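Local atomic coordinates of serine-rich secreted cell wall anchored (LPXTG-motif ) protein (Lactobacillus reuteri ATCC 53608, PDB entry 5NXK), a protein that probably acts as a cell-wall-anchored surface adhesin, presenting a beta-solenoid binding domain through which the gut bacterium interacts with its host. Residues A[264-269]-A[292-297]; A[239-244]-A[271-276]. One frame throughout, in Å; residues are numbered along the deposited sequence.

Interaction 1: residues A[264-269]-A[292-297]; sequences NIELAK and RIDFNG
The guanidinium of Arg292 has Asp294 CG at its edge and in its plane, but the carboxylate is turned well out of that plane. The grip is side-on: NE and NH2 of Arg292 both donate to Asp294 OD1, and NE reaches OD2 as well, at 3.0 Å from Arg292 NE to either oxygen. Both oxygens use their syn lone pairs. Arg292 gets there with CG anti to its backbone N (chi1 174°) and a chain extended as far as NE, which leads away from 264-269. The Asn264 side chain crosses that of Arg292 obliquely, the amide plane only 22° from the guanidinium plane, and Asn264 ND2 touches Arg292 CB at 3.8 Å. A water accepts from Asn264 ND2 and donates to Arg292 O and Asp294 OD2. Glu266 OE2 lies 4.2 Å from Asp294 OD2, a pair of like charges that the arginine probably eases. The Phe295 ring is approached obliquely by Leu267, whose CD1 is 3.7 Å from Phe295 CD2. The backbones run parallel and in register, as between successive coils of a right-handed beta-solenoid of the pectate lyase type, here at its C-terminal end. Ile265 N donates to Arg292 O and Leu267 N to Asp294 O; Asp294 N returns a bond of 2.8 Å to Ile265 O, and Asn296 N one to Leu267 O, all nearly along the C=O axes. On the face of Leu267 and Phe295, Ile265 and Ile293 lie side by side, pointing the same way, with Ile265 CB 3.9 Å from Ile293 CG2. Phe283 of the strand 283-285 touches Ile265, Ile293 and Phe295, while strand 230-235 flanks 261-267, with Phe233 against Ile265 and Val235 against Leu267.

Interaction 2: residues A[239-244]-A[271-276]; sequences AAVKMS and SNVHLE
Met243 leaves its strand with CG anti to the carbonyl carbon, on the same face as Leu275 in the parallel strand alongside. Its CB already lies 4.0 Å from Leu275 CD2. CG and SD carry the chain onward, extended at chi2, until a bend at chi3 (-60°) swings the terminal methyl back, bringing Met243 CE to 3.6 Å from Leu275 CD2. The same leucine methyl thus meets both the root and the tip of the methionine, the two side chains lying side by side and pointing the same way. One step earlier on this face Val241 CB packs against Val273 CG2 at 4.1 Å, like residue over like residue. Five backbone bonds join the strands in exact register. Asn272 N donates to Ala239 O, Val241 N to Asn272 O, His274 N to Val241 O and Met243 N to His274 O, the last 3.0 Å long. Glu276 N closes the series on Met243 O, its N-H less straight at 143°. That carbonyl also accepts from a water, 2.9 Å from Met243 O. The water sits at the edge of the His274 ring, in its plane and 2.7 Å from His274 ND1; it links imidazole and backbone on the face opposite Met243. His274 reaches it with CG anti to the backbone N (chi1 -175°). Parallel strands of successive coils, hydrogen-bonded in register so that equivalent residues stack, form each wall of a beta-solenoid, and the apolar face here lines its core. Strand 210-214 flanks 240-244, with Met213 against Met243, and strand 298-303 flanks 272-277, with Leu301 against Leu275. From the adjoining wall, Phe233 of strand 230-235 touches Met243 and Val235 touches Val241; Asn249 of strand 248-252 touches both Met243 and Leu275.

In the fold
Interactions 1 and 2 belong to two walls of the same solenoid, their centres about 12 Å apart. Their segments alternate along the chain: 239-244 comes first, then 264-269, then 271-276 and finally 292-297, so each contact joins one coil to the next. Strand 261-267 turns through a short corner into strand 272-277, and at that corner Ser271 OG is hydrogen-bonded to Ala268 O. Side chains of both contacts meet inside, Leu267 CD1 lying 4.1 Å from Val273 CG2, while Gly297 CA lies 4.1 Å from Ser271 OG. Interaction 1 includes strand 289-295, the last strand of its sheet within this chain; interaction 2 lies one strand further in from the end of its own.

Interaction 1: residues A[264-269]-A[292-297]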
loop_
_atom_site.group_PDB
_atom_site.type_symbol
_atom_site.label_atom_id
_atom_site.label_comp_id
_atom_site.label_asym_id
_atom_site.label_seq_id
_atom_site.Cartn_x
_atom_site.Cartn_y
_atom_site.Cartn_z
ATOM N N ASN A 264 16.030 10.010 -1.907
ATOM C CA ASN A 264 16.327 10.686 -0.662
ATOM C C ASN A 264 15.763 9.843 0.485
ATOM O O ASN A 264 14.548 9.573 0.564
ATOM C CB ASN A 264 15.750 12.113 -0.637
ATOM C CG ASN A 264 16.563 13.098 -1.491
ATOM O OD1 ASN A 264 16.302 13.258 -2.694
ATOM N ND2 ASN A 264 17.554 13.755 -0.879
ATOM N N ILE A 265 16.659 9.436 1.373
ATOM C CA ILE A 265 16.281 8.709 2.563
ATOM C C ILE A 265 16.694 9.549 3.775
ATOM O O ILE A 265 17.839 9.984 3.889
ATOM C CB ILE A 265 16.924 7.329 2.586
ATOM C CG1 ILE A 265 16.496 6.541 1.333
ATOM C CG2 ILE A 265 16.578 6.580 3.885
ATOM C CD1 ILE A 265 17.143 5.184 1.215
ATOM N N GLU A 266 15.740 9.817 4.656
ATOM C CA GLU A 266 15.992 10.696 5.788
ATOM C C GLU A 266 15.538 10.003 7.057
ATOM O O GLU A 266 14.384 9.624 7.177
ATOM C CB GLU A 266 15.262 12.036 5.612
ATOM C CG GLU A 266 15.706 12.836 4.367
ATOM C CD GLU A 266 14.958 14.163 4.176
ATOM O OE1 GLU A 266 13.726 14.133 3.951
ATOM O OE2 GLU A 266 15.601 15.234 4.241
ATOM N N LEU A 267 16.456 9.839 8.000
ATOM C CA LEU A 267 16.163 9.166 9.260
ATOM C C LEU A 267 16.339 10.199 10.367
ATOM O O LEU A 267 17.461 10.567 10.704
ATOM C CB LEU A 267 17.089 7.967 9.479
ATOM C CG LEU A 267 17.160 6.924 8.345
ATOM C CD1 LEU A 267 17.958 5.688 8.736
ATOM C CD2 LEU A 267 15.769 6.515 7.893
ATOM N N ALA A 268 15.238 10.660 10.942
ATOM C CA ALA A 268 15.275 11.843 11.799
ATOM C C ALA A 268 15.828 11.566 13.189
ATOM O O ALA A 268 15.845 10.424 13.648
ATOM C CB ALA A 268 13.860 12.447 11.916
ATOM N N LYS A 269 16.275 12.622 13.865
ATOM C CA LYS A 269 16.742 12.492 15.250
ATOM C C LYS A 269 15.655 11.832 16.112
ATOM O O LYS A 269 14.452 12.089 15.931
ATOM C CB LYS A 269 17.190 13.843 15.824
ATOM C CG LYS A 269 16.094 14.857 16.046
ATOM C CD LYS A 269 16.577 15.999 16.952
ATOM C CE LYS A 269 15.611 17.185 16.914
ATOM N NZ LYS A 269 16.053 18.206 15.919
ATOM N N ARG A 292 20.700 10.568 -1.778
ATOM C CA ARG A 292 21.262 11.071 -0.542
ATOM C C ARG A 292 20.569 10.393 0.622
ATOM O O ARG A 292 19.336 10.309 0.663
ATOM C CB ARG A 292 21.132 12.587 -0.442
ATOM C CG ARG A 292 21.584 13.135 0.902
ATOM C CD ARG A 292 21.511 14.662 0.945
ATOM N NE ARG A 292 21.794 15.174 2.285
ATOM C CZ ARG A 292 22.508 16.264 2.551
ATOM N NH1 ARG A 292 23.004 17.000 1.568
ATOM N NH2 ARG A 292 22.687 16.645 3.810
ATOM N N ILE A 293 21.368 9.894 1.562
ATOM C CA ILE A 293 20.827 9.264 2.761
ATOM C C ILE A 293 21.334 10.033 3.983
ATOM O O ILE A 293 22.543 10.175 4.182
ATOM C CB ILE A 293 21.229 7.777 2.871
ATOM C CG1 ILE A 293 20.891 7.026 1.583
ATOM C CG2 ILE A 293 20.515 7.125 4.052
ATOM C CD1 ILE A 293 21.417 5.594 1.560
ATOM N N ASP A 294 20.406 10.546 4.779
ATOM C CA ASP A 294 20.750 11.285 5.990
ATOM C C ASP A 294 20.423 10.452 7.213
ATOM O O ASP A 294 19.271 10.094 7.433
ATOM C CB ASP A 294 20.002 12.624 6.052
ATOM C CG ASP A 294 20.518 13.636 5.034
ATOM O OD1 ASP A 294 21.737 13.900 5.003
ATOM O OD2 ASP A 294 19.706 14.139 4.234
ATOM N N PHE A 295 21.451 10.142 7.996
ATOM C CA PHE A 295 21.304 9.420 9.252
ATOM C C PHE A 295 21.417 10.396 10.403
ATOM O O PHE A 295 22.521 10.821 10.737
ATOM C CB PHE A 295 22.385 8.350 9.407
ATOM C CG PHE A 295 22.319 7.245 8.385
ATOM C CD1 PHE A 295 22.934 7.386 7.144
ATOM C CD2 PHE A 295 21.678 6.051 8.682
ATOM C CE1 PHE A 295 22.904 6.350 6.218
ATOM C CE2 PHE A 295 21.634 5.026 7.764
ATOM C CZ PHE A 295 22.249 5.172 6.524
ATOM N N ASN A 296 20.298 10.748 11.022
ATOM C CA ASN A 296 20.340 11.692 12.131
ATOM C C ASN A 296 19.853 11.038 13.404
ATOM O O ASN A 296 19.820 11.672 14.449
ATOM C CB ASN A 296 19.498 12.942 11.837
ATOM C CG ASN A 296 19.937 13.664 10.566
ATOM O OD1 ASN A 296 19.148 13.842 9.639
ATOM N ND2 ASN A 296 21.198 14.048 10.506
ATOM N N GLY A 297 19.457 9.772 13.321
ATOM C CA GLY A 297 19.005 9.065 14.504
ATOM C C GLY A 297 19.887 7.887 14.867
ATOM O O GLY A 297 21.113 7.948 14.745
HETATM O O HOH W 1 17.861 12.898 1.870
#

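Interaction 2: residues A[239-244]-A[271-276]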
loop_
_atom_site.group_PDB
_atom_site.type_symbol
_atom_site.label_atom_id
_atom_site.label_comp_id
_atom_site.label_asym_id
_atom_site.label_seq_id
_atom_site.Cartn_x
_atom_site.Cartn_y
_atom_site.Cartn_z
ATOM N N ALA A 239 10.244 7.941 15.483
ATOM C CA ALA A 239 9.622 6.776 14.864
ATOM C C ALA A 239 10.482 5.527 15.094
ATOM O O ALA A 239 11.693 5.623 15.299
ATOM C CB ALA A 239 9.389 7.007 13.383
ATOM N N ALA A 240 9.826 4.369 15.110
ATOM C CA ALA A 240 10.469 3.068 15.250
ATOM C C ALA A 240 10.202 2.240 14.000
ATOM O O ALA A 240 9.054 1.995 13.636
ATOM C CB ALA A 240 9.955 2.338 16.495
ATOM N N VAL A 241 11.263 1.824 13.328
ATOM C CA VAL A 241 11.144 1.049 12.106
ATOM C C VAL A 241 11.913 -0.253 12.237
ATOM O O VAL A 241 13.086 -0.249 12.620
ATOM C CB VAL A 241 11.665 1.841 10.891
ATOM C CG1 VAL A 241 11.761 0.944 9.645
ATOM C CG2 VAL A 241 10.782 3.062 10.619
ATOM N N LYS A 242 11.262 -1.368 11.919
ATOM C CA LYS A 242 11.934 -2.660 11.940
ATOM C C LYS A 242 11.576 -3.398 10.675
ATOM O O LYS A 242 10.403 -3.697 10.459
ATOM C CB LYS A 242 11.504 -3.526 13.133
ATOM C CG LYS A 242 11.818 -3.030 14.520
ATOM C CD LYS A 242 11.174 -4.001 15.516
ATOM C CE LYS A 242 11.888 -4.041 16.851
ATOM N NZ LYS A 242 11.544 -2.868 17.691
ATOM N N MET A 243 12.559 -3.671 9.827
ATOM C CA MET A 243 12.281 -4.394 8.595
ATOM C C MET A 243 13.333 -5.456 8.294
ATOM O O MET A 243 14.526 -5.274 8.570
ATOM C CB MET A 243 12.165 -3.425 7.396
ATOM C CG MET A 243 11.226 -2.243 7.622
ATOM S SD MET A 243 10.906 -1.266 6.133
ATOM C CE MET A 243 12.519 -0.700 5.682
ATOM N N SER A 244 12.890 -6.544 7.675
ATOM C CA SER A 244 13.819 -7.549 7.189
ATOM C C SER A 244 13.286 -8.166 5.897
ATOM O O SER A 244 12.082 -8.292 5.718
ATOM C CB SER A 244 14.054 -8.632 8.240
ATOM O OG SER A 244 12.850 -9.335 8.510
ATOM N N SER A 271 14.689 8.825 15.942
ATOM C CA SER A 271 14.199 7.595 15.311
ATOM C C SER A 271 15.107 6.402 15.610
ATOM O O SER A 271 16.301 6.552 15.883
ATOM C CB SER A 271 14.049 7.771 13.794
ATOM O OG SER A 271 15.307 7.984 13.152
ATOM N N ASN A 272 14.522 5.213 15.544
ATOM C CA ASN A 272 15.240 3.973 15.773
ATOM C C ASN A 272 14.899 3.021 14.638
ATOM O O ASN A 272 13.749 2.589 14.491
ATOM C CB ASN A 272 14.889 3.366 17.136
ATOM C CG ASN A 272 15.510 4.136 18.294
ATOM O OD1 ASN A 272 14.896 5.056 18.850
ATOM N ND2 ASN A 272 16.733 3.770 18.654
ATOM N N VAL A 273 15.884 2.769 13.788
ATOM C CA VAL A 273 15.673 1.990 12.575
ATOM C C VAL A 273 16.543 0.733 12.624
ATOM O O VAL A 273 17.748 0.813 12.842
ATOM C CB VAL A 273 15.997 2.830 11.313
ATOM C CG1 VAL A 273 15.897 2.000 10.052
ATOM C CG2 VAL A 273 15.072 4.048 11.220
ATOM N N HIS A 274 15.920 -0.425 12.472
ATOM C CA HIS A 274 16.631 -1.687 12.493
ATOM C C HIS A 274 16.303 -2.455 11.224
ATOM O O HIS A 274 15.139 -2.766 10.945
ATOM C CB HIS A 274 16.260 -2.505 13.728
ATOM C CG HIS A 274 17.051 -3.764 13.865
ATOM N ND1 HIS A 274 16.834 -4.869 13.064
ATOM C CD2 HIS A 274 18.070 -4.094 14.693
ATOM C CE1 HIS A 274 17.680 -5.824 13.402
ATOM N NE2 HIS A 274 18.442 -5.379 14.386
ATOM N N LEU A 275 17.337 -2.749 10.445
ATOM C CA LEU A 275 17.148 -3.314 9.115
ATOM C C LEU A 275 18.021 -4.534 8.950
ATOM O O LEU A 275 19.183 -4.521 9.363
ATOM C CB LEU A 275 17.495 -2.284 8.035
ATOM C CG LEU A 275 16.799 -0.929 8.104
ATOM C CD1 LEU A 275 17.336 -0.039 6.992
ATOM C CD2 LEU A 275 15.286 -1.061 8.011
ATOM N N GLU A 276 17.483 -5.570 8.319
ATOM C CA GLU A 276 18.241 -6.797 8.134
ATOM C C GLU A 276 17.969 -7.407 6.764
ATOM O O GLU A 276 16.828 -7.458 6.340
ATOM C CB GLU A 276 17.900 -7.811 9.235
ATOM C CG GLU A 276 18.714 -9.094 9.139
ATOM C CD GLU A 276 18.651 -9.930 10.405
ATOM O OE1 GLU A 276 18.220 -9.401 11.458
ATOM O OE2 GLU A 276 19.048 -11.112 10.344
HETATM O O HOH W 2 15.100 -6.052 11.297
#